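Local structure of ornithine carbamoyltransferase (Giardia intestinalis, 3GRF) at residues A165-Y176 / V191-I202; Y176-L184 / V205-I213. The protein probably transfers the carbamoyl group of carbamoyl phosphate to ornithine, giving citrulline, in the arginine degradation pathway of this parasite. One frame throughout, in Å; residues are numbered along the deposited sequence.

Interaction 1: residues A165-Y176 / V191-I202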
loop_
_atom_site.group_PDB
_atom_site.type_symbol
_atom_site.label_atom_id
_atom_site.label_comp_id
_atom_site.label_asym_id
_atom_site.label_seq_id
_atom_site.Cartn_x
_atom_site.Cartn_y
_atom_site.Cartn_z
ATOM N N ALA A 165 21.949 21.056 22.743
ATOM C CA ALA A 165 20.850 21.823 23.383
ATOM C C ALA A 165 19.505 21.721 22.649
ATOM O O ALA A 165 19.489 21.788 21.431
ATOM C CB ALA A 165 21.240 23.311 23.546
ATOM N N TYR A 166 18.409 21.558 23.407
ATOM C CA TYR A 166 17.065 21.516 22.870
ATOM C C TYR A 166 16.460 22.869 23.263
ATOM O O TYR A 166 16.622 23.285 24.408
ATOM C CB TYR A 166 16.184 20.372 23.439
ATOM C CG TYR A 166 14.798 20.525 22.867
ATOM C CD1 TYR A 166 13.801 21.292 23.534
ATOM C CD2 TYR A 166 14.511 20.023 21.621
ATOM C CE1 TYR A 166 12.568 21.512 22.922
ATOM C CE2 TYR A 166 13.281 20.225 21.010
ATOM C CZ TYR A 166 12.320 20.994 21.666
ATOM O OH TYR A 166 11.102 21.199 21.082
ATOM N N CYS A 167 15.842 23.580 22.309
ATOM C CA CYS A 167 15.233 24.898 22.606
ATOM C C CYS A 167 13.760 24.806 22.321
ATOM O O CYS A 167 13.381 24.233 21.318
ATOM C CB CYS A 167 15.854 26.051 21.795
ATOM S SG CYS A 167 17.386 26.682 22.482
ATOM N N GLY A 168 12.933 25.394 23.190
ATOM C CA GLY A 168 11.515 25.426 22.894
ATOM C C GLY A 168 10.652 24.764 23.935
ATOM O O GLY A 168 11.050 24.633 25.101
ATOM N N ASP A 169 9.456 24.394 23.505
ATOM C CA ASP A 169 8.507 23.639 24.307
ATOM C C ASP A 169 9.054 22.286 24.666
ATOM O O ASP A 169 9.254 21.410 23.786
ATOM C CB ASP A 169 7.200 23.430 23.564
ATOM C CG ASP A 169 6.127 22.854 24.455
ATOM O OD1 ASP A 169 6.420 22.542 25.640
ATOM O OD2 ASP A 169 4.990 22.733 23.964
ATOM N N SER A 170 9.286 22.111 25.965
ATOM C CA SER A 170 10.070 20.985 26.397
ATOM C C SER A 170 9.268 19.995 27.186
ATOM O O SER A 170 9.810 19.017 27.719
ATOM C CB SER A 170 11.346 21.460 27.108
ATOM O OG SER A 170 12.159 22.172 26.165
ATOM N N MET A 171 7.961 20.202 27.211
ATOM C CA MET A 171 7.083 19.185 27.696
ATOM C C MET A 171 6.623 18.510 26.431
ATOM O O MET A 171 5.595 18.852 25.864
ATOM C CB MET A 171 5.918 19.808 28.469
ATOM C CG MET A 171 5.172 18.771 29.267
ATOM S SD MET A 171 3.671 19.328 30.082
ATOM C CE MET A 171 4.285 20.367 31.380
ATOM N N ASN A 172 7.446 17.595 25.925
ATOM C CA ASN A 172 7.372 17.263 24.554
ATOM C C ASN A 172 7.987 15.899 24.368
ATOM O O ASN A 172 9.108 15.663 24.807
ATOM C CB ASN A 172 8.115 18.363 23.768
ATOM C CG ASN A 172 8.282 18.074 22.295
ATOM O OD1 ASN A 172 8.146 16.955 21.808
ATOM N ND2 ASN A 172 8.701 19.098 21.585
ATOM N N ASN A 173 7.309 15.014 23.723
ATOM C CA ASN A 173 7.774 13.648 23.520
ATOM C C ASN A 173 9.113 13.554 22.793
ATOM O O ASN A 173 9.890 12.617 23.019
ATOM C CB ASN A 173 6.688 12.863 22.787
ATOM C CG ASN A 173 6.574 13.226 21.326
ATOM O OD1 ASN A 173 6.206 14.340 20.973
ATOM N ND2 ASN A 173 6.897 12.270 20.456
ATOM N N VAL A 174 9.359 14.514 21.901
ATOM C CA VAL A 174 10.622 14.589 21.153
ATOM C C VAL A 174 11.759 15.003 22.094
ATOM O O VAL A 174 12.822 14.403 22.070
ATOM C CB VAL A 174 10.484 15.460 19.828
ATOM C CG1 VAL A 174 11.816 16.098 19.395
ATOM C CG2 VAL A 174 9.913 14.601 18.655
ATOM N N THR A 175 11.536 16.018 22.940
ATOM C CA THR A 175 12.487 16.467 23.960
ATOM C C THR A 175 12.778 15.346 24.962
ATOM O O THR A 175 13.940 15.087 25.233
ATOM C CB THR A 175 11.963 17.692 24.718
ATOM O OG1 THR A 175 11.392 18.603 23.770
ATOM C CG2 THR A 175 13.071 18.390 25.498
ATOM N N TYR A 176 11.728 14.680 25.463
ATOM C CA TYR A 176 11.871 13.476 26.306
ATOM C C TYR A 176 12.815 12.474 25.709
ATOM O O TYR A 176 13.736 12.004 26.365
ATOM C CB TYR A 176 10.525 12.795 26.539
ATOM C CG TYR A 176 9.533 13.674 27.298
ATOM C CD1 TYR A 176 8.222 13.268 27.470
ATOM C CD2 TYR A 176 9.922 14.932 27.808
ATOM C CE1 TYR A 176 7.285 14.084 28.147
ATOM C CE2 TYR A 176 8.985 15.770 28.513
ATOM C CZ TYR A 176 7.690 15.329 28.671
ATOM O OH TYR A 176 6.778 16.137 29.348
ATOM N N VAL A 191 18.405 21.653 28.302
ATOM C CA VAL A 191 17.041 21.850 27.850
ATOM C C VAL A 191 16.631 23.282 28.085
ATOM O O VAL A 191 16.598 23.747 29.234
ATOM C CB VAL A 191 16.061 20.890 28.516
ATOM C CG1 VAL A 191 14.664 21.154 27.992
ATOM C CG2 VAL A 191 16.498 19.411 28.279
ATOM N N CYS A 192 16.440 24.001 26.972
ATOM C CA CYS A 192 16.190 25.458 27.057
ATOM C C CYS A 192 14.720 25.759 26.900
ATOM O O CYS A 192 14.181 25.781 25.807
ATOM C CB CYS A 192 17.080 26.178 26.035
ATOM S SG CYS A 192 18.863 25.839 26.223
ATOM N N CYS A 193 14.067 25.996 28.006
ATOM C CA CYS A 193 12.619 26.116 27.930
ATOM C C CYS A 193 12.136 27.283 28.778
ATOM O O CYS A 193 12.874 27.785 29.612
ATOM C CB CYS A 193 11.947 24.830 28.383
ATOM S SG CYS A 193 12.416 24.305 30.052
ATOM N N PRO A 194 10.878 27.708 28.551
ATOM C CA PRO A 194 10.271 28.719 29.401
ATOM C C PRO A 194 10.099 28.224 30.830
ATOM O O PRO A 194 9.568 27.134 31.079
ATOM C CB PRO A 194 8.911 28.953 28.746
ATOM C CG PRO A 194 9.035 28.442 27.325
ATOM C CD PRO A 194 9.976 27.292 27.448
ATOM N N ASP A 195 10.507 29.058 31.770
ATOM C CA ASP A 195 10.244 28.780 33.155
ATOM C C ASP A 195 8.761 28.790 33.462
ATOM O O ASP A 195 8.255 29.738 34.052
ATOM C CB ASP A 195 10.970 29.760 34.053
ATOM C CG ASP A 195 10.999 29.292 35.504
ATOM O OD1 ASP A 195 11.889 29.755 36.270
ATOM O OD2 ASP A 195 10.139 28.446 35.863
ATOM N N HIS A 196 8.089 27.716 33.066
ATOM C CA HIS A 196 6.641 27.580 33.107
ATOM C C HIS A 196 6.267 26.094 33.132
ATOM O O HIS A 196 6.606 25.326 32.227
ATOM C CB HIS A 196 6.001 28.247 31.900
ATOM C CG HIS A 196 4.506 28.313 31.965
ATOM N ND1 HIS A 196 3.717 27.202 32.178
ATOM C CD2 HIS A 196 3.653 29.355 31.819
ATOM C CE1 HIS A 196 2.447 27.560 32.187
ATOM N NE2 HIS A 196 2.380 28.859 31.961
ATOM N N LYS A 197 5.561 25.697 34.181
ATOM C CA LYS A 197 5.264 24.292 34.441
ATOM C C LYS A 197 4.842 23.538 33.181
ATOM O O LYS A 197 5.222 22.385 33.006
ATOM C CB LYS A 197 4.209 24.169 35.565
ATOM C CG LYS A 197 4.508 25.061 36.779
ATOM C CD LYS A 197 4.832 24.266 38.065
ATOM C CE LYS A 197 6.260 24.572 38.606
ATOM N NZ LYS A 197 6.387 24.723 40.123
ATOM N N ASP A 198 4.083 24.194 32.301
ATOM C CA ASP A 198 3.523 23.551 31.077
ATOM C C ASP A 198 4.509 23.393 29.903
ATOM O O ASP A 198 4.158 22.867 28.872
ATOM C CB ASP A 198 2.301 24.317 30.552
ATOM C CG ASP A 198 1.201 24.442 31.578
ATOM O OD1 ASP A 198 1.121 23.588 32.478
ATOM O OD2 ASP A 198 0.419 25.406 31.474
ATOM N N PHE A 199 5.726 23.884 30.065
ATOM C CA PHE A 199 6.676 23.928 28.965
ATOM C C PHE A 199 8.018 23.333 29.379
ATOM O O PHE A 199 8.970 23.421 28.623
ATOM C CB PHE A 199 6.840 25.371 28.428
ATOM C CG PHE A 199 5.533 25.977 27.883
ATOM C CD1 PHE A 199 4.600 26.542 28.740
ATOM C CD2 PHE A 199 5.238 25.938 26.518
ATOM C CE1 PHE A 199 3.380 27.062 28.254
ATOM C CE2 PHE A 199 4.041 26.455 26.028
ATOM C CZ PHE A 199 3.120 27.039 26.909
ATOM N N LYS A 200 8.086 22.731 30.569
ATOM C CA LYS A 200 9.328 22.123 31.052
ATOM C C LYS A 200 9.238 20.611 30.922
ATOM O O LYS A 200 8.159 20.071 30.954
ATOM C CB LYS A 200 9.557 22.440 32.533
ATOM C CG LYS A 200 9.602 23.898 32.921
ATOM C CD LYS A 200 9.689 23.971 34.429
ATOM C CE LYS A 200 9.925 25.369 34.844
ATOM N NZ LYS A 200 10.568 25.458 36.185
ATOM N N PRO A 201 10.388 19.909 30.856
ATOM C CA PRO A 201 10.338 18.447 30.910
ATOM C C PRO A 201 9.645 17.960 32.169
ATOM O O PRO A 201 9.663 18.624 33.192
ATOM C CB PRO A 201 11.802 18.040 30.972
ATOM C CG PRO A 201 12.561 19.182 30.501
ATOM C CD PRO A 201 11.762 20.417 30.777
ATOM N N ILE A 202 9.050 16.790 32.103
ATOM C CA ILE A 202 8.346 16.248 33.260
ATOM C C ILE A 202 9.370 15.609 34.224
ATOM O O ILE A 202 10.363 15.046 33.755
ATOM C CB ILE A 202 7.216 15.314 32.732
ATOM C CG1 ILE A 202 5.871 15.774 33.253
ATOM C CG2 ILE A 202 7.494 13.861 32.895
ATOM C CD1 ILE A 202 5.450 17.044 32.602
HETATM O O HOH W 1 3.195 22.465 26.260
#
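Ser170 sits against Val191 and Phe199 just beyond the ends of two parallel strands. Its backbone N donates to Phe199 O at 3.0 Å, reaching that oxygen from above the carbonyl plane. Its side chain turns toward the second strand, and CB lies 3.4 Å from Val191 CG1, a tight fit for two carbons. Set anti to the carbonyl carbon and beside the backbone N (chi1 -64°), OG donates to Gly168 O at 2.9 Å, again from above the carbonyl plane, while resting on Cys193 CB.

Beside it, the carboxylate of Asp169 crosses the Phe199 side chain at about a right angle, OD1 lying 3.7 Å from Phe199 CD2. OD1 also accepts from Met171 N, closing an Asx turn; OD2 accepts a hydrogen bond from a water that also donates to Asp198 O, and makes a salt bridge with Arg256. One turn into helix 173-185, the Tyr176 ring meets Pro201 CA at its edge, and its OH lies 3.5 Å from Ile202 CB. Met171 SD lies 3.8 Å from Ile202 CD1.

Behind them the strands pair in parallel: Cys192 N donates to Tyr166 O at 2.7 Å, and Gly168 N to Cys192 O at 2.9 Å. At the backbone angles of Gly168, a CB would run into the carbonyl O of Cys167.

Asn172 caps helix 173-185 by accepting from Val174 N. That helix is the crossover of the beta-alpha-beta unit joining strands 164-167 and 188-192; helix 256-260 packs on Phe199 and Pro194, and helix 228-232 brings Cys228 to its disulfide with Cys167.

Interaction 2: residues Y176-L184 / V205-I213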
loop_
_atom_site.group_PDB
_atom_site.type_symbol
_atom_site.label_atom_id
_atom_site.label_comp_id
_atom_site.label_asym_id
_atom_site.label_seq_id
_atom_site.Cartn_x
_atom_site.Cartn_y
_atom_site.Cartn_z
ATOM N N TYR A 176 11.728 14.680 25.463
ATOM C CA TYR A 176 11.871 13.476 26.306
ATOM C C TYR A 176 12.815 12.474 25.709
ATOM O O TYR A 176 13.736 12.004 26.365
ATOM C CB TYR A 176 10.525 12.795 26.539
ATOM C CG TYR A 176 9.533 13.674 27.298
ATOM C CD1 TYR A 176 8.222 13.268 27.470
ATOM C CD2 TYR A 176 9.922 14.932 27.808
ATOM C CE1 TYR A 176 7.285 14.084 28.147
ATOM C CE2 TYR A 176 8.985 15.770 28.513
ATOM C CZ TYR A 176 7.690 15.329 28.671
ATOM O OH TYR A 176 6.778 16.137 29.348
ATOM N N ASP A 177 12.581 12.117 24.464
ATOM C CA ASP A 177 13.409 11.052 23.876
ATOM C C ASP A 177 14.837 11.526 23.546
ATOM O O ASP A 177 15.768 10.717 23.569
ATOM C CB ASP A 177 12.676 10.430 22.658
ATOM C CG ASP A 177 12.489 8.919 22.761
ATOM O OD1 ASP A 177 12.795 8.287 23.792
ATOM O OD2 ASP A 177 12.029 8.343 21.772
ATOM N N LEU A 178 15.049 12.844 23.254
ATOM C CA LEU A 178 16.418 13.420 23.019
ATOM C C LEU A 178 17.188 13.374 24.348
ATOM O O LEU A 178 18.359 12.982 24.363
ATOM C CB LEU A 178 16.321 14.877 22.512
ATOM C CG LEU A 178 16.738 15.261 21.074
ATOM C CD1 LEU A 178 17.170 14.038 20.261
ATOM C CD2 LEU A 178 15.593 15.983 20.361
ATOM N N MET A 179 16.536 13.784 25.435
ATOM C CA MET A 179 17.156 13.717 26.756
ATOM C C MET A 179 17.602 12.294 27.062
ATOM O O MET A 179 18.734 12.085 27.531
ATOM C CB MET A 179 16.174 14.185 27.824
ATOM C CG MET A 179 15.808 15.695 27.743
ATOM S SD MET A 179 14.293 16.052 28.689
ATOM C CE MET A 179 14.806 15.669 30.354
ATOM N N ARG A 180 16.727 11.316 26.804
ATOM C CA ARG A 180 17.095 9.889 26.975
ATOM C C ARG A 180 18.279 9.462 26.091
ATOM O O ARG A 180 19.135 8.702 26.550
ATOM C CB ARG A 180 15.903 8.945 26.732
ATOM C CG ARG A 180 14.705 9.032 27.742
ATOM C CD ARG A 180 13.475 8.295 27.179
ATOM N NE ARG A 180 12.194 8.689 27.843
ATOM C CZ ARG A 180 11.073 9.039 27.205
ATOM N NH1 ARG A 180 11.039 9.093 25.883
ATOM N NH2 ARG A 180 9.976 9.372 27.885
ATOM N N GLY A 181 18.294 9.876 24.813
ATOM C CA GLY A 181 19.397 9.503 23.902
ATOM C C GLY A 181 20.718 10.059 24.422
ATOM O O GLY A 181 21.715 9.351 24.488
ATOM N N CYS A 182 20.710 11.330 24.816
ATOM C CA CYS A 182 21.870 12.003 25.370
ATOM C C CYS A 182 22.329 11.267 26.633
ATOM O O CYS A 182 23.491 11.005 26.795
ATOM C CB CYS A 182 21.527 13.434 25.798
ATOM S SG CYS A 182 21.403 14.707 24.573
ATOM N N ALA A 183 21.431 11.011 27.568
ATOM C CA ALA A 183 21.819 10.328 28.799
ATOM C C ALA A 183 22.530 9.014 28.487
ATOM O O ALA A 183 23.531 8.697 29.108
ATOM C CB ALA A 183 20.615 10.045 29.593
ATOM N N LEU A 184 21.939 8.252 27.555
ATOM C CA LEU A 184 22.383 6.930 27.086
ATOM C C LEU A 184 23.783 7.029 26.480
ATOM O O LEU A 184 24.637 6.185 26.723
ATOM C CB LEU A 184 21.385 6.397 26.000
ATOM C CG LEU A 184 20.696 5.025 26.133
ATOM C CD1 LEU A 184 20.602 4.585 27.586
ATOM C CD2 LEU A 184 19.308 5.067 25.511
ATOM N N VAL A 205 10.781 12.141 33.574
ATOM C CA VAL A 205 11.674 12.001 32.418
ATOM C C VAL A 205 13.110 12.396 32.839
ATOM O O VAL A 205 14.074 11.685 32.551
ATOM C CB VAL A 205 11.124 12.805 31.185
ATOM C CG1 VAL A 205 12.144 12.911 30.093
ATOM C CG2 VAL A 205 9.813 12.173 30.665
ATOM N N ILE A 206 13.241 13.494 33.572
ATOM C CA ILE A 206 14.516 13.899 34.183
ATOM C C ILE A 206 15.074 12.765 35.063
ATOM O O ILE A 206 16.237 12.337 34.880
ATOM C CB ILE A 206 14.355 15.197 35.000
ATOM C CG1 ILE A 206 13.712 16.292 34.155
ATOM C CG2 ILE A 206 15.702 15.687 35.509
ATOM C CD1 ILE A 206 13.099 17.470 35.010
ATOM N N ASP A 207 14.241 12.219 35.953
ATOM C CA ASP A 207 14.634 11.077 36.814
ATOM C C ASP A 207 15.115 9.842 36.044
ATOM O O ASP A 207 16.165 9.266 36.364
ATOM C CB ASP A 207 13.477 10.636 37.725
ATOM C CG ASP A 207 13.112 11.682 38.772
ATOM O OD1 ASP A 207 13.811 12.720 38.878
ATOM O OD2 ASP A 207 12.122 11.457 39.495
ATOM N N GLU A 208 14.345 9.420 35.044
ATOM C CA GLU A 208 14.813 8.335 34.159
ATOM C C GLU A 208 16.191 8.614 33.610
ATOM O O GLU A 208 17.060 7.720 33.557
ATOM C CB GLU A 208 13.849 8.101 32.990
ATOM C CG GLU A 208 14.408 7.118 31.937
ATOM C CD GLU A 208 13.374 6.669 30.923
ATOM O OE1 GLU A 208 12.560 7.518 30.499
ATOM O OE2 GLU A 208 13.387 5.476 30.541
ATOM N N CYS A 209 16.393 9.839 33.144
ATOM C CA CYS A 209 17.685 10.157 32.533
ATOM C C CYS A 209 18.822 10.135 33.527
ATOM O O CYS A 209 19.931 9.658 33.214
ATOM C CB CYS A 209 17.664 11.494 31.803
ATOM S SG CYS A 209 16.598 11.483 30.406
ATOM N N GLU A 210 18.581 10.662 34.720
ATOM C CA GLU A 210 19.668 10.739 35.690
ATOM C C GLU A 210 19.999 9.331 36.223
ATOM O O GLU A 210 21.158 8.987 36.434
ATOM C CB GLU A 210 19.356 11.793 36.752
ATOM C CG GLU A 210 19.306 13.185 36.069
ATOM C CD GLU A 210 19.225 14.361 37.027
ATOM O OE1 GLU A 210 18.499 14.279 38.046
ATOM O OE2 GLU A 210 19.875 15.390 36.734
ATOM N N GLU A 211 18.978 8.488 36.328
ATOM C CA GLU A 211 19.167 7.070 36.572
ATOM C C GLU A 211 19.875 6.295 35.464
ATOM O O GLU A 211 20.665 5.388 35.774
ATOM C CB GLU A 211 17.839 6.395 36.869
ATOM C CG GLU A 211 17.974 4.897 37.098
ATOM C CD GLU A 211 16.644 4.196 37.162
ATOM O OE1 GLU A 211 16.649 2.941 37.121
ATOM O OE2 GLU A 211 15.598 4.898 37.244
ATOM N N ILE A 212 19.605 6.580 34.182
ATOM C CA ILE A 212 20.331 5.793 33.189
ATOM C C ILE A 212 21.788 6.207 33.175
ATOM O O ILE A 212 22.667 5.369 33.021
ATOM C CB ILE A 212 19.700 5.698 31.751
ATOM C CG1 ILE A 212 20.430 6.591 30.762
ATOM C CG2 ILE A 212 18.179 5.949 31.727
ATOM C CD1 ILE A 212 21.647 6.029 30.299
ATOM N N ILE A 213 22.074 7.495 33.324
ATOM C CA ILE A 213 23.506 7.905 33.373
ATOM C C ILE A 213 24.226 7.330 34.586
ATOM O O ILE A 213 25.384 6.893 34.463
ATOM C CB ILE A 213 23.715 9.414 33.376
ATOM C CG1 ILE A 213 25.038 9.768 34.065
ATOM C CG2 ILE A 213 22.645 10.077 34.108
ATOM C CD1 ILE A 213 25.091 11.148 34.579
#
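Arg180 and Glu208 make the one polar link between these two helices. Arg180 NE donates to Glu208 OE1 at 2.9 Å, the N-H bent to 143° and the oxygen tilted from the guanidinium plane. An extended chain from CG to NE carries the group alongside its own helix to meet the carboxylate, whose plane stands 67° from that of the guanidinium. Both ends have further partners. NH1 donates to Asp177 OD1 at 2.8 Å, almost in the guanidinium plane, and to Phe132 O; Glu208 OE2 is hydrogen-bonded to Ser14 OG. Asp177 in turn accepts from the backbone N of Ile13 and His134. Shared between two acids, the arginine charge is probably well compensated, and its rotation is fixed from two directions.

Helices 173-185 and 203-216 run nearly parallel, their segment axes 12° apart and 8.7 Å at closest approach, as successive helices on one face of a Rossmann-like parallel sheet. Where they come close, the filling is apolar. Val205 CG2 sits over one face of the Tyr176 ring, 3.8 Å from its centroid, a CH-pi contact, while CG1 meets Met179 CE. Cys209 SG lies 3.8 Å from Met179 CB. Farther along, the small Ala183 sets CB 3.7 Å from Ile212 CG1, and its carbonyl O accepts from Thr218 OG1.

How the interactions relate
Helix 173-185 takes part in both contacts: its first turn closes interaction 1, and the turns after it carry interaction 2. Tyr176 belongs to both, its ring edge and hydroxyl serving the former and one ring face the latter. Both are largely buried, though interaction 1 reaches the surface around Asp198 and Lys197. Interaction 1 joins strand and loop backbones by a few hydrogen bonds, with local turns and a cap shaping its loops. Interaction 2 is side-chain packing between helices, with a salt-bridge network as its polar part. The two also touch directly: Val191 CG2 lies 3.8 Å from Met179 CG, and Pro201 CB 3.9 Å from Met179 CE, joining strand and loop to the helix pair.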